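Local coordinates for transcriptional regulator, MarR family, putative (Bacillus cereus, PDB 3BJA), which probably binds DNA and regulates transcription, as other winged-helix MarR-family proteins do, and is assembled here as two copies of the chain, at residues A[26-31]-A[105-110]; A[33-38]-A[69-74]; A[45-50]-A[78-83]. One frame throughout, in Å; residues are numbered along the deposited sequence.

Contact 1 of 3, residues A[26-31]-A[105-110]; sequences IEQYDI and DVQYSD
Q107 reaches from its helix to Q28 and Y29, and the contact can be followed outward along its side chain. CB stands back, 4.3 Å from Y29 CE2. CG lies between two neighbours, with Q28 OE1 4.0 Å and Y29 CE2 4.1 Å away. A first torsion of -92°, well away from the usual staggered values, followed by a bend at chi2 (69°), turns the amide toward the tyrosine hydroxyl. CD then meets Y29 from the edge, in the plane of the phenol ring and 3.4 Å from Y29 OH, while the amide plane is rotated 59° from the ring. Segment 26-31 lies in the loop between helix 2-25 and helix 33-44, and segment 105-110 belongs to the long helix 95-116, which in the MarR fold runs from the winged-helix lobe into the dimerisation region. At the tip, Q107 NE2 is modelled 2.4 Å from Y29 OH, a separation too short and too poorly angled to count as a hydrogen bond, so that placement is doubtful. Q107 OE1 faces Q28 OE1 at 3.4 Å, two acceptors; oxygen and nitrogen in at least one of these amides may be interchanged. Q28 also serves its own neighbour, its CG sitting 3.4 Å above one face of the Y29 ring, toward the rim. I26, Y29 and I31 also touch V104 of the same long helix, while Y108 packs against Y8 of the second subunit.

Contact 2 of 3, residues A[33-38]-A[69-74]; sequences YVQFGV and QRMKRD
Two torsions of the selenomethionine M71 aim its tip at helix 33-44: chi1 of -65° sets CG opposite the carbonyl carbon, and chi2 of -177° keeps the chain straight as far as SE. A bend at chi3 (78°) then folds the methyl CE in against the neighbouring helix. There SE meets V38 CG1 at 3.8 Å, the two side chains reaching toward each other tip to tip. Q35 lies obliquely across the M71 chain instead, its CG 3.9 Å from SE and 4.0 Å from M71 CG. The terminal CE lies 3.5 Å from the backbone oxygen Q35 O. The backbones come nearest at Q35 and M71, whose CA atoms are 7.7 Å apart, so one long side chain spans most of the gap. Segment 69-74 lies on helix 64-73, which by position corresponds to the recognition helix of MarR-type winged helices, and segment 33-38 opens the helix that backs it. M67, one turn earlier on helix 64-73, also touches V34, Q35 and V38, and V77 covers M71 from the sheet side. The polar end of Q35 is held within its own region, OE1 bonding to S32 OG. With no hydrogen bond or salt bridge between the segments, the pairing of the two helices here depends on dispersion and shape, through the selenomethionine tip, V38 and the aliphatic part of Q35; in the natural methionine, sulfur would probably take the selenium's place.

Contact 3 of 3, residues A[45-50]-A[78-83]; sequences SGKVSM and MTEKNP
E80 OE2 takes a hydrogen bond from K47 NZ at 3.0 Å, which forms part of a salt bridge between the two segments. The ammonium group approaches on the syn side of the carboxylate, 18° out of its plane. The lysine chain comes close as well: K47 CE lies 3.2 Å and K47 CD 3.3 Å from E80 OE2, so the oxygen sits beside the last part of the chain rather than straight beyond its end. The bend responsible is at chi3 (-69°), in a lysine that is otherwise extended. E80 meets it at about a right angle, having chi1 near 65° and an extended chain beyond CG that lifts the carboxylate off its strand. E80 lies on strand 77-81 and K47 just ahead of strand 48-49, the outer strands of the winged helix's small antiparallel sheet, ordered 48-49, 89-93, 77-81. Strand 89-93 therefore lies between the two segments, bonding by its backbone to both: V91 pairs with V48, while L90 pairs with E80 and Y92 with M78. The ion pair consequently spans the middle strand. Y92 of that strand serves both partners, making a cation-pi contact with K47 and a weak hydrogen bond through its OH to E80 OE1. Near the end of segment 45-50, S49 is the N-cap of helix 50-56, its OG bonded to K52 N. The two carboxylate oxygens of E80 thus have separate partners, a cation on OE2 and, more weakly, a phenol on OE1, which may limit rotation of the group; the nearby lysine would probably also stabilise its charged form, although at an exposed site solvent is likely to weaken the effect.

In the fold
The order along the chain is 26-31, 33-38, 45-50, 69-74, 78-83, 105-110, so contact 1 encloses the other two, while contacts 2 and 3 interleave. The centres of contacts 1 and 2 lie about 14 Å apart and those of contacts 2 and 3 about 15 Å, but contacts 1 and 3 are about 25 Å apart (nearest atoms about 12 Å). F36 on helix 33-44 joins the first pair, packing on Y108, I26 and I31; K72 on helix 64-73 joins the second, touching M78 and T79. The three contacts thus trace a path from the long helix 95-116, which in MarR proteins leads to the dimerisation region, to the probable DNA-binding winged helix.

Contact 1 of 3, residues A[26-31]-A[105-110]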
loop_
_atom_site.group_PDB
_atom_site.type_symbol
_atom_site.label_atom_id
_atom_site.label_comp_id
_atom_site.label_asym_id
_atom_site.label_seq_id
_atom_site.Cartn_x
_atom_site.Cartn_y
_atom_site.Cartn_z
ATOM N N ILE A 26 15.981 5.431 -0.931
ATOM C CA ILE A 26 16.470 5.177 0.458
ATOM C C ILE A 26 17.256 3.854 0.643
ATOM O O ILE A 26 17.660 3.523 1.771
ATOM C CB ILE A 26 15.311 5.299 1.517
ATOM C CG1 ILE A 26 14.313 4.118 1.462
ATOM C CG2 ILE A 26 14.602 6.627 1.357
ATOM C CD1 ILE A 26 13.222 4.177 2.519
ATOM N N GLU A 27 17.474 3.141 -0.473
ATOM C CA GLU A 27 18.150 1.817 -0.559
ATOM C C GLU A 27 19.453 1.725 0.221
ATOM O O GLU A 27 19.682 0.760 0.959
ATOM C CB GLU A 27 18.427 1.497 -2.047
ATOM C CG GLU A 27 18.995 0.123 -2.390
ATOM C CD GLU A 27 19.389 -0.022 -3.869
ATOM O OE1 GLU A 27 18.937 0.802 -4.705
ATOM O OE2 GLU A 27 20.163 -0.974 -4.193
ATOM N N GLN A 28 20.296 2.736 0.029
ATOM C CA GLN A 28 21.610 2.847 0.684
ATOM C C GLN A 28 21.604 2.768 2.217
ATOM O O GLN A 28 22.599 2.360 2.788
ATOM C CB GLN A 28 22.326 4.137 0.241
ATOM C CG GLN A 28 21.628 5.456 0.659
ATOM C CD GLN A 28 22.390 6.689 0.191
ATOM O OE1 GLN A 28 22.181 7.171 -0.927
ATOM N NE2 GLN A 28 23.258 7.227 1.067
ATOM N N TYR A 29 20.496 3.150 2.859
ATOM C CA TYR A 29 20.361 3.110 4.328
ATOM C C TYR A 29 19.843 1.782 4.890
ATOM O O TYR A 29 19.506 1.718 6.076
ATOM C CB TYR A 29 19.453 4.255 4.809
ATOM C CG TYR A 29 19.959 5.603 4.396
ATOM C CD1 TYR A 29 20.986 6.210 5.105
ATOM C CD2 TYR A 29 19.430 6.272 3.282
ATOM C CE1 TYR A 29 21.492 7.448 4.726
ATOM C CE2 TYR A 29 19.927 7.517 2.892
ATOM C CZ TYR A 29 20.963 8.098 3.632
ATOM O OH TYR A 29 21.491 9.312 3.306
ATOM N N ASP A 30 19.775 0.728 4.071
ATOM C CA ASP A 30 19.283 -0.589 4.510
ATOM C C ASP A 30 17.888 -0.578 5.174
ATOM O O ASP A 30 17.659 -1.226 6.203
ATOM C CB ASP A 30 20.339 -1.261 5.398
ATOM C CG ASP A 30 21.640 -1.446 4.678
ATOM O OD1 ASP A 30 21.604 -2.013 3.575
ATOM O OD2 ASP A 30 22.696 -1.051 5.210
ATOM N N ILE A 31 16.988 0.200 4.579
ATOM C CA ILE A 31 15.590 0.317 5.013
ATOM C C ILE A 31 14.696 0.416 3.785
ATOM O O ILE A 31 15.161 0.788 2.704
ATOM C CB ILE A 31 15.337 1.550 5.954
ATOM C CG1 ILE A 31 15.676 2.899 5.297
ATOM C CG2 ILE A 31 16.128 1.409 7.252
ATOM C CD1 ILE A 31 15.120 4.113 6.058
ATOM N N ASP A 105 16.375 12.001 5.476
ATOM C CA ASP A 105 15.622 13.227 5.103
ATOM C C ASP A 105 16.219 13.951 3.895
ATOM O O ASP A 105 15.484 14.575 3.139
ATOM C CB ASP A 105 15.516 14.218 6.291
ATOM C CG ASP A 105 14.492 13.789 7.379
ATOM O OD1 ASP A 105 13.585 12.960 7.142
ATOM O OD2 ASP A 105 14.594 14.331 8.500
ATOM N N VAL A 106 17.542 13.855 3.727
ATOM C CA VAL A 106 18.256 14.429 2.581
ATOM C C VAL A 106 17.845 13.703 1.291
ATOM O O VAL A 106 17.537 14.365 0.299
ATOM C CB VAL A 106 19.801 14.385 2.769
ATOM C CG1 VAL A 106 20.512 15.021 1.577
ATOM C CG2 VAL A 106 20.202 15.097 4.049
ATOM N N GLN A 107 17.821 12.361 1.310
ATOM C CA GLN A 107 17.382 11.566 0.133
ATOM C C GLN A 107 15.881 11.695 -0.136
ATOM O O GLN A 107 15.476 11.655 -1.288
ATOM C CB GLN A 107 17.765 10.074 0.212
ATOM C CG GLN A 107 19.122 9.703 -0.435
ATOM C CD GLN A 107 20.357 10.233 0.281
ATOM O OE1 GLN A 107 21.394 10.437 -0.344
ATOM N NE2 GLN A 107 20.257 10.457 1.578
ATOM N N TYR A 108 15.083 11.811 0.930
ATOM C CA TYR A 108 13.623 11.985 0.851
ATOM C C TYR A 108 13.262 13.312 0.183
ATOM O O TYR A 108 12.381 13.356 -0.669
ATOM C CB TYR A 108 13.013 11.938 2.246
ATOM C CG TYR A 108 11.495 11.924 2.280
ATOM C CD1 TYR A 108 10.774 10.897 1.654
ATOM C CD2 TYR A 108 10.786 12.869 3.010
ATOM C CE1 TYR A 108 9.368 10.849 1.708
ATOM C CE2 TYR A 108 9.378 12.833 3.072
ATOM C CZ TYR A 108 8.684 11.820 2.427
ATOM O OH TYR A 108 7.320 11.789 2.498
ATOM N N SER A 109 13.957 14.377 0.581
ATOM C CA SER A 109 13.797 15.707 -0.018
ATOM C C SER A 109 14.066 15.640 -1.529
ATOM O O SER A 109 13.289 16.171 -2.317
ATOM C CB SER A 109 14.723 16.711 0.658
ATOM O OG SER A 109 14.578 18.008 0.105
ATOM N N ASP A 110 15.147 14.962 -1.916
ATOM C CA ASP A 110 15.466 14.747 -3.330
ATOM C C ASP A 110 14.417 13.875 -4.011
ATOM O O ASP A 110 14.126 14.102 -5.167
ATOM C CB ASP A 110 16.840 14.095 -3.509
ATOM C CG ASP A 110 17.998 14.998 -3.099
ATOM O OD1 ASP A 110 17.894 16.246 -3.207
ATOM O OD2 ASP A 110 19.042 14.433 -2.690
#

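Contact 2 of 3, residues A[33-38]-A[69-74]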
loop_
_atom_site.group_PDB
_atom_site.type_symbol
_atom_site.label_atom_id
_atom_site.label_comp_id
_atom_site.label_asym_id
_atom_site.label_seq_id
_atom_site.Cartn_x
_atom_site.Cartn_y
_atom_site.Cartn_z
ATOM N N TYR A 33 10.369 1.507 2.551
ATOM C CA TYR A 33 9.325 2.493 2.907
ATOM C C TYR A 33 8.682 2.189 4.281
ATOM O O TYR A 33 8.449 3.113 5.062
ATOM C CB TYR A 33 8.244 2.673 1.785
ATOM C CG TYR A 33 7.305 1.482 1.560
ATOM C CD1 TYR A 33 7.645 0.450 0.668
ATOM C CD2 TYR A 33 6.074 1.377 2.249
ATOM C CE1 TYR A 33 6.795 -0.672 0.456
ATOM C CE2 TYR A 33 5.216 0.263 2.052
ATOM C CZ TYR A 33 5.581 -0.761 1.142
ATOM O OH TYR A 33 4.769 -1.874 0.918
ATOM N N VAL A 34 8.447 0.904 4.579
ATOM C CA VAL A 34 7.811 0.506 5.858
ATOM C C VAL A 34 8.662 0.928 7.088
ATOM O O VAL A 34 8.129 1.555 8.006
ATOM C CB VAL A 34 7.304 -0.983 5.871
ATOM C CG1 VAL A 34 8.411 -1.966 5.596
ATOM C CG2 VAL A 34 6.611 -1.320 7.196
ATOM N N GLN A 35 9.974 0.695 7.054
ATOM C CA GLN A 35 10.862 1.099 8.181
ATOM C C GLN A 35 11.003 2.626 8.248
ATOM O O GLN A 35 10.981 3.217 9.329
ATOM C CB GLN A 35 12.240 0.434 8.133
ATOM C CG GLN A 35 12.221 -1.075 8.338
ATOM C CD GLN A 35 11.763 -1.857 7.125
ATOM O OE1 GLN A 35 12.014 -1.457 5.996
ATOM N NE2 GLN A 35 11.091 -2.983 7.356
ATOM N N PHE A 36 11.150 3.240 7.080
ATOM C CA PHE A 36 11.187 4.697 6.951
ATOM C C PHE A 36 9.943 5.326 7.595
ATOM O O PHE A 36 10.077 6.219 8.424
ATOM C CB PHE A 36 11.322 5.080 5.469
ATOM C CG PHE A 36 11.307 6.552 5.208
ATOM C CD1 PHE A 36 12.428 7.328 5.494
ATOM C CD2 PHE A 36 10.181 7.163 4.645
ATOM C CE1 PHE A 36 12.430 8.707 5.247
ATOM C CE2 PHE A 36 10.171 8.559 4.387
ATOM C CZ PHE A 36 11.298 9.316 4.682
ATOM N N GLY A 37 8.755 4.801 7.253
ATOM C CA GLY A 37 7.487 5.245 7.828
ATOM C C GLY A 37 7.462 5.262 9.349
ATOM O O GLY A 37 7.091 6.284 9.952
ATOM N N VAL A 38 7.899 4.146 9.949
ATOM C CA VAL A 38 8.006 3.989 11.419
ATOM C C VAL A 38 8.914 5.036 12.023
ATOM O O VAL A 38 8.579 5.618 13.054
ATOM C CB VAL A 38 8.552 2.571 11.835
ATOM C CG1 VAL A 38 8.942 2.506 13.342
ATOM C CG2 VAL A 38 7.562 1.499 11.485
ATOM N N GLN A 69 10.782 -5.897 15.919
ATOM C CA GLN A 69 11.897 -6.695 16.483
ATOM C C GLN A 69 13.168 -6.647 15.630
ATOM O O GLN A 69 14.277 -6.586 16.166
ATOM C CB GLN A 69 11.478 -8.159 16.733
ATOM C CG GLN A 69 11.179 -8.440 18.192
ATOM C CD GLN A 69 12.455 -8.508 19.052
ATOM O OE1 GLN A 69 13.434 -9.162 18.687
ATOM N NE2 GLN A 69 12.431 -7.841 20.202
ATOM N N ARG A 70 12.978 -6.674 14.313
ATOM C CA ARG A 70 14.052 -6.551 13.330
ATOM C C ARG A 70 14.713 -5.177 13.486
ATOM O O ARG A 70 15.937 -5.080 13.543
ATOM C CB ARG A 70 13.472 -6.737 11.915
ATOM C CG ARG A 70 14.441 -6.784 10.741
ATOM C CD ARG A 70 15.495 -7.814 10.964
ATOM N NE ARG A 70 16.059 -8.372 9.729
ATOM C CZ ARG A 70 15.848 -9.610 9.239
ATOM N NH1 ARG A 70 15.080 -10.528 9.863
ATOM N NH2 ARG A 70 16.447 -9.958 8.093
HETATM N N MSE A 71 13.891 -4.128 13.584
HETATM C CA MSE A 71 14.375 -2.758 13.835
HETATM C C MSE A 71 15.019 -2.625 15.226
HETATM O O MSE A 71 15.880 -1.776 15.424
HETATM C CB MSE A 71 13.240 -1.721 13.675
HETATM C CG MSE A 71 12.690 -1.612 12.262
HETATM SE SE MSE A 71 11.301 -0.215 12.048
HETATM C CE MSE A 71 12.422 1.401 11.967
ATOM N N LYS A 72 14.582 -3.448 16.181
ATOM C CA LYS A 72 15.135 -3.448 17.531
ATOM C C LYS A 72 16.580 -3.985 17.525
ATOM O O LYS A 72 17.463 -3.343 18.107
ATOM C CB LYS A 72 14.245 -4.242 18.511
ATOM C CG LYS A 72 14.513 -3.940 19.987
ATOM C CD LYS A 72 13.790 -4.924 20.899
ATOM C CE LYS A 72 13.965 -4.591 22.388
ATOM N NZ LYS A 72 15.370 -4.457 22.780
ATOM N N ARG A 73 16.811 -5.128 16.855
ATOM C CA ARG A 73 18.156 -5.739 16.768
ATOM C C ARG A 73 19.074 -4.851 15.891
ATOM O O ARG A 73 20.257 -4.695 16.214
ATOM C CB ARG A 73 18.133 -7.219 16.279
ATOM C CG ARG A 73 18.236 -7.401 14.758
ATOM C CD ARG A 73 18.195 -8.828 14.212
ATOM N NE ARG A 73 18.620 -9.069 12.797
ATOM C CZ ARG A 73 18.773 -8.206 11.763
ATOM N NH1 ARG A 73 18.511 -6.896 11.805
ATOM N NH2 ARG A 73 19.182 -8.691 10.576
ATOM N N ASP A 74 18.530 -4.306 14.787
ATOM C CA ASP A 74 19.240 -3.334 13.929
ATOM C C ASP A 74 19.669 -2.067 14.657
ATOM O O ASP A 74 20.522 -1.342 14.151
ATOM C CB ASP A 74 18.391 -2.888 12.709
ATOM C CG ASP A 74 18.487 -3.830 11.531
ATOM O OD1 ASP A 74 19.584 -4.381 11.290
ATOM O OD2 ASP A 74 17.478 -4.014 10.815
#

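Contact 3 of 3, residues A[45-50]-A[78-83]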
loop_
_atom_site.group_PDB
_atom_site.type_symbol
_atom_site.label_atom_id
_atom_site.label_comp_id
_atom_site.label_asym_id
_atom_site.label_seq_id
_atom_site.Cartn_x
_atom_site.Cartn_y
_atom_site.Cartn_z
ATOM N N SER A 45 6.004 11.909 17.081
ATOM C CA SER A 45 5.487 11.554 18.408
ATOM C C SER A 45 6.668 11.119 19.269
ATOM O O SER A 45 7.729 10.783 18.751
ATOM C CB SER A 45 4.493 10.395 18.302
ATOM O OG SER A 45 5.126 9.176 17.899
ATOM N N GLY A 46 6.502 11.093 20.576
ATOM C CA GLY A 46 7.578 10.625 21.440
ATOM C C GLY A 46 7.487 9.112 21.597
ATOM O O GLY A 46 7.233 8.364 20.637
ATOM N N LYS A 47 7.682 8.677 22.835
ATOM C CA LYS A 47 7.561 7.291 23.222
ATOM C C LYS A 47 6.055 6.986 23.206
ATOM O O LYS A 47 5.325 7.424 24.096
ATOM C CB LYS A 47 8.190 7.106 24.612
ATOM C CG LYS A 47 8.220 5.707 25.176
ATOM C CD LYS A 47 8.739 5.694 26.620
ATOM C CE LYS A 47 10.229 6.026 26.747
ATOM N NZ LYS A 47 10.695 6.111 28.163
ATOM N N VAL A 48 5.595 6.311 22.151
ATOM C CA VAL A 48 4.179 5.894 22.012
ATOM C C VAL A 48 4.029 4.383 22.261
ATOM O O VAL A 48 5.024 3.663 22.437
ATOM C CB VAL A 48 3.569 6.281 20.630
ATOM C CG1 VAL A 48 3.481 7.811 20.489
ATOM C CG2 VAL A 48 4.348 5.656 19.474
ATOM N N SER A 49 2.780 3.929 22.322
ATOM C CA SER A 49 2.474 2.514 22.490
ATOM C C SER A 49 2.516 1.818 21.132
ATOM O O SER A 49 2.412 2.466 20.079
ATOM C CB SER A 49 1.084 2.316 23.120
ATOM O OG SER A 49 0.035 2.696 22.233
HETATM N N MSE A 50 2.662 0.495 21.173
HETATM C CA MSE A 50 2.587 -0.340 19.972
HETATM C C MSE A 50 1.280 -0.122 19.218
HETATM O O MSE A 50 1.293 -0.049 17.989
HETATM C CB MSE A 50 2.750 -1.838 20.309
HETATM C CG MSE A 50 4.181 -2.300 20.206
HETATM SE SE MSE A 50 4.597 -2.461 18.316
HETATM C CE MSE A 50 3.834 -4.250 18.076
HETATM N N MSE A 78 13.819 1.072 20.195
HETATM C CA MSE A 78 13.904 0.412 21.509
HETATM C C MSE A 78 12.490 0.230 22.070
HETATM O O MSE A 78 11.688 1.168 22.037
HETATM C CB MSE A 78 14.734 1.262 22.465
HETATM C CG MSE A 78 14.915 0.694 23.867
HETATM SE SE MSE A 78 15.593 -1.137 23.880
HETATM C CE MSE A 78 17.381 -0.831 23.111
ATOM N N THR A 79 12.198 -0.972 22.567
ATOM C CA THR A 79 10.892 -1.318 23.146
ATOM C C THR A 79 11.026 -1.678 24.635
ATOM O O THR A 79 12.043 -2.248 25.069
ATOM C CB THR A 79 10.178 -2.457 22.362
ATOM O OG1 THR A 79 10.872 -3.696 22.522
ATOM C CG2 THR A 79 10.076 -2.108 20.860
ATOM N N GLU A 80 9.986 -1.334 25.395
ATOM C CA GLU A 80 9.924 -1.589 26.834
ATOM C C GLU A 80 8.471 -1.701 27.321
ATOM O O GLU A 80 7.580 -1.047 26.771
ATOM C CB GLU A 80 10.658 -0.473 27.593
ATOM C CG GLU A 80 10.021 0.932 27.467
ATOM C CD GLU A 80 10.846 2.067 28.096
ATOM O OE1 GLU A 80 12.036 1.873 28.464
ATOM O OE2 GLU A 80 10.279 3.178 28.201
ATOM N N LYS A 81 8.251 -2.521 28.350
ATOM C CA LYS A 81 6.925 -2.685 28.949
ATOM C C LYS A 81 6.590 -1.435 29.767
ATOM O O LYS A 81 7.449 -0.928 30.498
ATOM C CB LYS A 81 6.870 -3.933 29.842
ATOM N N ASN A 82 5.359 -0.933 29.616
ATOM C CA ASN A 82 4.874 0.232 30.374
ATOM C C ASN A 82 4.737 -0.177 31.855
ATOM O O ASN A 82 3.980 -1.120 32.140
ATOM C CB ASN A 82 3.511 0.700 29.830
ATOM C CG ASN A 82 2.938 1.917 30.575
ATOM O OD1 ASN A 82 3.652 2.660 31.258
ATOM N ND2 ASN A 82 1.634 2.128 30.420
ATOM N N PRO A 83 5.467 0.505 32.794
ATOM C CA PRO A 83 5.339 0.157 34.239
ATOM C C PRO A 83 3.912 0.253 34.846
ATOM O O PRO A 83 3.657 -0.360 35.891
ATOM C CB PRO A 83 6.305 1.130 34.931
ATOM C CG PRO A 83 7.261 1.542 33.861
ATOM C CD PRO A 83 6.461 1.582 32.601
#